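Local coordinates for arylsulfatase (Pseudoalteromonas sp. MB47, PDB 7AJ0), which probably removes sulfate groups from the algal polysaccharide fucoidan, as a calcium-binding sulfatase that assembles into a hexamer, at residues R212-L216 / V227-N232; V191-Y195 / N273-P277. Residues are numbered along the deposited sequence.

Contact 1 (R212-L216 / V227-N232); sequences RPEGL and VAYPIN
Residues 212-216 and 227-232 pair as the open end of an antiparallel beta hairpin, formed by strands 215-220 and 226-230. The register sets Gly215 against Pro230 as a non-hydrogen-bonded pair (CA-CA 4.2 Å) and Leu216 against Tyr229 as a hydrogen-bonded pair (CA-CA 5.0 Å).

Backbone hydrogen bonds carry the pairing. Ile231 N donates to Glu214 O at 3.1 Å, and Leu216 N donates to Tyr229 O at 2.9 Å. Leu216 O accepts from Ala228 N at 2.9 Å and, weakly, from Tyr229 N at 3.5 Å. Ala228 and Tyr229 thus both face Leu216, which is a classic beta bulge. Ala228 has helix-like angles (-88/-29), and the chain turns a corner at Tyr229.

Gly215 is extended (160/-157). Its CA lies 3.3 Å from Tyr229 O in a CA-H...O contact. A CB here would clash with that oxygen and with Pro230 CA.

Apolar contacts lie on the sheet face that carries Leu216 and Tyr229. Leu216 (chi1 m, chi2 t) places CB 3.9 Å from Tyr229 CB and CD2 4.2 Å from Ile231 CD1. Tyr229 takes chi1 t, and its OH bonds to Asp236 O.

Farther from the paired backbones, Glu214 OE1 lies 3.3 Å from Val227 CG2, a van der Waals contact and not a hydrogen bond. Arg212 is extended (chi1 to chi3 t), with NH2 3.7 Å from Asn232 CA.

Around the hairpin, Leu216, Tyr229 and Ile231 pack on helix 240-258. Pro213 and Ile231 touch helix 183-187. Strand 175-177, the antiparallel neighbour of strand 215-220, meets Leu216 and Tyr229 through Tyr177.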
loop_
_atom_site.group_PDB
_atom_site.type_symbol
_atom_site.label_atom_id
_atom_site.label_comp_id
_atom_site.label_asym_id
_atom_site.label_seq_id
_atom_site.Cartn_x
_atom_site.Cartn_y
_atom_site.Cartn_z
ATOM N N ARG A 212 8.033 37.859 -15.028
ATOM C CA ARG A 212 8.740 37.037 -16.007
ATOM C C ARG A 212 10.177 37.520 -16.154
ATOM O O ARG A 212 10.402 38.713 -16.379
ATOM C CB ARG A 212 7.996 37.114 -17.342
ATOM C CG ARG A 212 8.692 36.504 -18.541
ATOM C CD ARG A 212 8.119 37.109 -19.831
ATOM N NE ARG A 212 8.632 36.460 -21.034
ATOM C CZ ARG A 212 7.875 35.915 -21.987
ATOM N NH1 ARG A 212 6.550 35.940 -21.908
ATOM N NH2 ARG A 212 8.455 35.352 -23.037
ATOM N N PRO A 213 11.170 36.635 -16.047
ATOM C CA PRO A 213 12.554 37.069 -16.281
ATOM C C PRO A 213 12.754 37.510 -17.723
ATOM O O PRO A 213 12.187 36.935 -18.655
ATOM C CB PRO A 213 13.384 35.822 -15.947
ATOM C CG PRO A 213 12.449 34.677 -16.155
ATOM C CD PRO A 213 11.081 35.186 -15.773
ATOM N N GLU A 214 13.580 38.543 -17.902
ATOM C CA GLU A 214 13.771 39.114 -19.230
ATOM C C GLU A 214 14.778 38.332 -20.064
ATOM O O GLU A 214 14.667 38.314 -21.295
ATOM C CB GLU A 214 14.209 40.575 -19.109
ATOM C CG GLU A 214 13.103 41.499 -18.620
ATOM C CD GLU A 214 13.546 42.946 -18.516
ATOM O OE1 GLU A 214 14.751 43.190 -18.303
ATOM O OE2 GLU A 214 12.683 43.840 -18.651
ATOM N N GLY A 215 15.749 37.686 -19.432
ATOM C CA GLY A 215 16.739 36.921 -20.169
ATOM C C GLY A 215 17.983 36.705 -19.323
ATOM O O GLY A 215 17.932 36.754 -18.096
ATOM N N LEU A 216 19.095 36.462 -20.014
ATOM C CA LEU A 216 20.376 36.284 -19.344
ATOM C C LEU A 216 20.925 37.641 -18.915
ATOM O O LEU A 216 20.901 38.604 -19.693
ATOM C CB LEU A 216 21.365 35.567 -20.254
ATOM C CG LEU A 216 20.887 34.210 -20.763
ATOM C CD1 LEU A 216 21.949 33.524 -21.601
ATOM C CD2 LEU A 216 20.477 33.321 -19.601
ATOM N N VAL A 227 20.753 43.216 -19.353
ATOM C CA VAL A 227 20.121 42.102 -20.051
ATOM C C VAL A 227 20.928 41.887 -21.327
ATOM O O VAL A 227 20.778 42.622 -22.305
ATOM C CB VAL A 227 18.645 42.368 -20.343
ATOM C CG1 VAL A 227 18.070 41.242 -21.194
ATOM C CG2 VAL A 227 17.870 42.504 -19.043
ATOM N N ALA A 228 21.794 40.876 -21.313
ATOM C CA ALA A 228 22.702 40.633 -22.425
ATOM C C ALA A 228 22.097 39.753 -23.508
ATOM O O ALA A 228 22.467 39.887 -24.679
ATOM C CB ALA A 228 23.993 39.986 -21.914
ATOM N N TYR A 229 21.180 38.858 -23.146
ATOM C CA TYR A 229 20.575 37.926 -24.096
ATOM C C TYR A 229 19.099 37.780 -23.753
ATOM O O TYR A 229 18.741 37.039 -22.824
ATOM C CB TYR A 229 21.283 36.572 -24.067
ATOM C CG TYR A 229 20.788 35.597 -25.112
ATOM C CD1 TYR A 229 19.739 34.726 -24.838
ATOM C CD2 TYR A 229 21.368 35.547 -26.372
ATOM C CE1 TYR A 229 19.281 33.835 -25.794
ATOM C CE2 TYR A 229 20.917 34.662 -27.333
ATOM C CZ TYR A 229 19.874 33.807 -27.038
ATOM O OH TYR A 229 19.426 32.923 -27.994
ATOM N N PRO A 230 18.214 38.469 -24.471
ATOM C CA PRO A 230 16.785 38.356 -24.166
ATOM C C PRO A 230 16.250 36.984 -24.529
ATOM O O PRO A 230 16.699 36.344 -25.483
ATOM C CB PRO A 230 16.139 39.446 -25.034
ATOM C CG PRO A 230 17.267 40.321 -25.477
ATOM C CD PRO A 230 18.460 39.423 -25.567
ATOM N N ILE A 231 15.268 36.538 -23.755
ATOM C CA ILE A 231 14.606 35.261 -23.983
ATOM C C ILE A 231 13.115 35.543 -24.077
ATOM O O ILE A 231 12.472 35.862 -23.070
ATOM C CB ILE A 231 14.917 34.237 -22.882
ATOM C CG1 ILE A 231 16.397 33.841 -22.965
ATOM C CG2 ILE A 231 14.017 33.022 -23.022
ATOM C CD1 ILE A 231 16.918 33.095 -21.765
ATOM N N ASN A 232 12.570 35.445 -25.293
ATOM C CA ASN A 232 11.157 35.694 -25.542
ATOM C C ASN A 232 10.508 34.580 -26.356
ATOM O O ASN A 232 9.344 34.717 -26.753
ATOM C CB ASN A 232 10.968 37.034 -26.266
ATOM C CG ASN A 232 11.499 38.208 -25.465
ATOM O OD1 ASN A 232 12.437 38.885 -25.884
ATOM N ND2 ASN A 232 10.895 38.456 -24.306
#

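Contact 2 (V191-Y195 / N273-P277)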
loop_
_atom_site.group_PDB
_atom_site.type_symbol
_atom_site.label_atom_id
_atom_site.label_comp_id
_atom_site.label_asym_id
_atom_site.label_seq_id
_atom_site.Cartn_x
_atom_site.Cartn_y
_atom_site.Cartn_z
ATOM N N VAL A 191 5.952 27.803 -23.045
ATOM C CA VAL A 191 5.255 26.605 -23.518
ATOM C C VAL A 191 3.782 26.803 -23.176
ATOM O O VAL A 191 3.318 26.462 -22.088
ATOM C CB VAL A 191 5.836 25.330 -22.912
ATOM C CG1 VAL A 191 5.359 24.112 -23.686
ATOM C CG2 VAL A 191 7.355 25.401 -22.893
ATOM N N GLU A 192 3.034 27.353 -24.134
ATOM C CA GLU A 192 1.658 27.763 -23.874
ATOM C C GLU A 192 0.804 26.599 -23.382
ATOM O O GLU A 192 0.124 26.705 -22.356
ATOM C CB GLU A 192 1.053 28.369 -25.142
ATOM C CG GLU A 192 -0.328 28.964 -24.956
ATOM C CD GLU A 192 -1.010 29.258 -26.277
ATOM O OE1 GLU A 192 -0.861 30.388 -26.794
ATOM O OE2 GLU A 192 -1.685 28.347 -26.806
ATOM N N ARG A 193 0.818 25.480 -24.110
ATOM C CA ARG A 193 -0.100 24.390 -23.789
ATOM C C ARG A 193 0.241 23.745 -22.452
ATOM O O ARG A 193 -0.658 23.420 -21.666
ATOM C CB ARG A 193 -0.079 23.342 -24.901
ATOM C CG ARG A 193 -1.042 22.189 -24.672
ATOM C CD ARG A 193 -0.973 21.167 -25.791
ATOM N NE ARG A 193 -1.947 20.095 -25.604
ATOM C CZ ARG A 193 -3.200 20.129 -26.051
ATOM N NH1 ARG A 193 -3.648 21.185 -26.717
ATOM N NH2 ARG A 193 -4.006 19.100 -25.832
ATOM N N GLN A 194 1.532 23.539 -22.180
ATOM C CA GLN A 194 1.939 22.894 -20.936
ATOM C C GLN A 194 1.484 23.686 -19.718
ATOM O O GLN A 194 1.134 23.094 -18.691
ATOM C CB GLN A 194 3.457 22.717 -20.934
ATOM C CG GLN A 194 4.038 22.040 -19.704
ATOM C CD GLN A 194 5.538 21.832 -19.824
ATOM O OE1 GLN A 194 6.134 22.142 -20.856
ATOM N NE2 GLN A 194 6.155 21.310 -18.771
ATOM N N TYR A 195 1.466 25.014 -19.816
ATOM C CA TYR A 195 1.092 25.902 -18.722
ATOM C C TYR A 195 -0.177 26.677 -19.063
ATOM O O TYR A 195 -0.328 27.847 -18.710
ATOM C CB TYR A 195 2.241 26.855 -18.398
ATOM C CG TYR A 195 3.526 26.142 -18.036
ATOM C CD1 TYR A 195 3.828 25.849 -16.711
ATOM C CD2 TYR A 195 4.428 25.746 -19.018
ATOM C CE1 TYR A 195 4.994 25.188 -16.373
ATOM C CE2 TYR A 195 5.598 25.085 -18.688
ATOM C CZ TYR A 195 5.876 24.810 -17.364
ATOM O OH TYR A 195 7.036 24.154 -17.026
ATOM N N ASN A 273 14.308 21.147 -16.233
ATOM C CA ASN A 273 13.132 21.313 -17.080
ATOM C C ASN A 273 12.795 22.794 -17.215
ATOM O O ASN A 273 13.094 23.597 -16.329
ATOM C CB ASN A 273 11.942 20.554 -16.495
ATOM C CG ASN A 273 11.245 21.325 -15.388
ATOM O OD1 ASN A 273 11.791 21.502 -14.299
ATOM N ND2 ASN A 273 10.028 21.781 -15.661
ATOM N N ASP A 274 12.179 23.168 -18.339
ATOM C CA ASP A 274 11.887 22.289 -19.466
ATOM C C ASP A 274 13.059 22.325 -20.441
ATOM O O ASP A 274 13.487 23.401 -20.862
ATOM C CB ASP A 274 10.594 22.730 -20.152
ATOM C CG ASP A 274 9.427 22.810 -19.186
ATOM O OD1 ASP A 274 9.106 21.777 -18.558
ATOM O OD2 ASP A 274 8.847 23.907 -19.035
ATOM N N ASN A 275 13.577 21.152 -20.797
ATOM C CA ASN A 275 14.779 21.072 -21.613
ATOM C C ASN A 275 14.472 21.400 -23.068
ATOM O O ASN A 275 13.570 20.811 -23.672
ATOM C CB ASN A 275 15.403 19.680 -21.516
ATOM C CG ASN A 275 16.257 19.518 -20.285
ATOM O OD1 ASN A 275 17.365 20.051 -20.212
ATOM N ND2 ASN A 275 15.750 18.782 -19.303
ATOM N N TYR A 276 15.236 22.336 -23.629
ATOM C CA TYR A 276 15.132 22.718 -25.036
ATOM C C TYR A 276 16.539 22.809 -25.609
ATOM O O TYR A 276 17.171 23.873 -25.577
ATOM C CB TYR A 276 14.368 24.029 -25.196
ATOM C CG TYR A 276 12.875 23.837 -25.125
ATOM C CD1 TYR A 276 12.145 23.532 -26.263
ATOM C CD2 TYR A 276 12.199 23.936 -23.918
ATOM C CE1 TYR A 276 10.783 23.344 -26.206
ATOM C CE2 TYR A 276 10.834 23.748 -23.850
ATOM C CZ TYR A 276 10.131 23.452 -24.996
ATOM O OH TYR A 276 8.772 23.263 -24.935
ATOM N N PRO A 277 17.067 21.704 -26.134
ATOM C CA PRO A 277 18.414 21.735 -26.711
ATOM C C PRO A 277 18.466 22.586 -27.970
ATOM O O PRO A 277 17.446 22.931 -28.570
ATOM C CB PRO A 277 18.706 20.261 -27.033
ATOM C CG PRO A 277 17.716 19.478 -26.235
ATOM C CD PRO A 277 16.496 20.344 -26.133
HETATM O O HOH W 1 8.181 21.722 -22.537
#
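Val191 lays its CG2 methyl against the phenol end of Tyr276, 3.3 Å from Tyr276 OH and 4.0 Å from Tyr276 CE2. This is a loop-to-loop contact in the sulfatase fold, which belongs to the alkaline phosphatase clan. Residues 191-195 connect helices 183-187 and 196-199. Residues 273-277 follow strand 262-267 and precede helix 290-311. The two backbones stay well apart, with the nearest CA atoms, of Val191 and Asp274, at 8.9 Å. Side chains therefore bridge the gap, and just 184 Å² is buried.

Asp274 is the polar hub, and a cis peptide bond precedes it. Tyr195 OH donates to Asp274 OD2 at 2.7 Å, with that oxygen near the plane of the Tyr195 ring. Gln194 NE2 donates to Asp274 OD1 at 3.0 Å. Asn273 ND2 also donates to Asp274 OD1, at 3.0 Å within its own segment. Thr187 adds a hydrogen bond at Asp274 OD2. Both carboxylate oxygens thus have two partners.

On the other segment, Gln194 has helical backbone angles, and Tyr195 sits at the N-cap position of helix 196-199. Tyr195 N bonds back to Val191 O at 3.3 Å, which closes a turn.

The contact also borders subunit interfaces of the hexamer. Arg193 of a second subunit makes a cation-pi contact with Tyr276 and a hydrogen bond to Asn275 O. The reciprocal pairs form as well. Tyr484 of a third subunit packs on Gln194.

One water completes the bridge: it donates to Gln194 OE1 at 2.7 Å and hydrogen-bonds to Tyr276 OH at 2.9 Å.

In the fold
Contacts 1 and 2 lie on the same side of the chain's centre, each about 24 Å from it. Their centres are 16 Å apart and their nearest atoms about 8 Å apart, so they do not touch. Both hairpin segments fall in sequence between the two loops of contact 2. Helix 183-187 reaches both: Tyr186 bonds to Gly215 of contact 1, and Thr187 bonds to Asp274 of contact 2. Contact 2 is nearer the metal, with the Asn273 side chain about 9 Å from the calcium ion held by Asp60, Asp61, Cys102, Asp325 and Asn326, a site that, as in other sulfatases, probably marks the active centre. It also meets other subunits, whereas none touches contact 1.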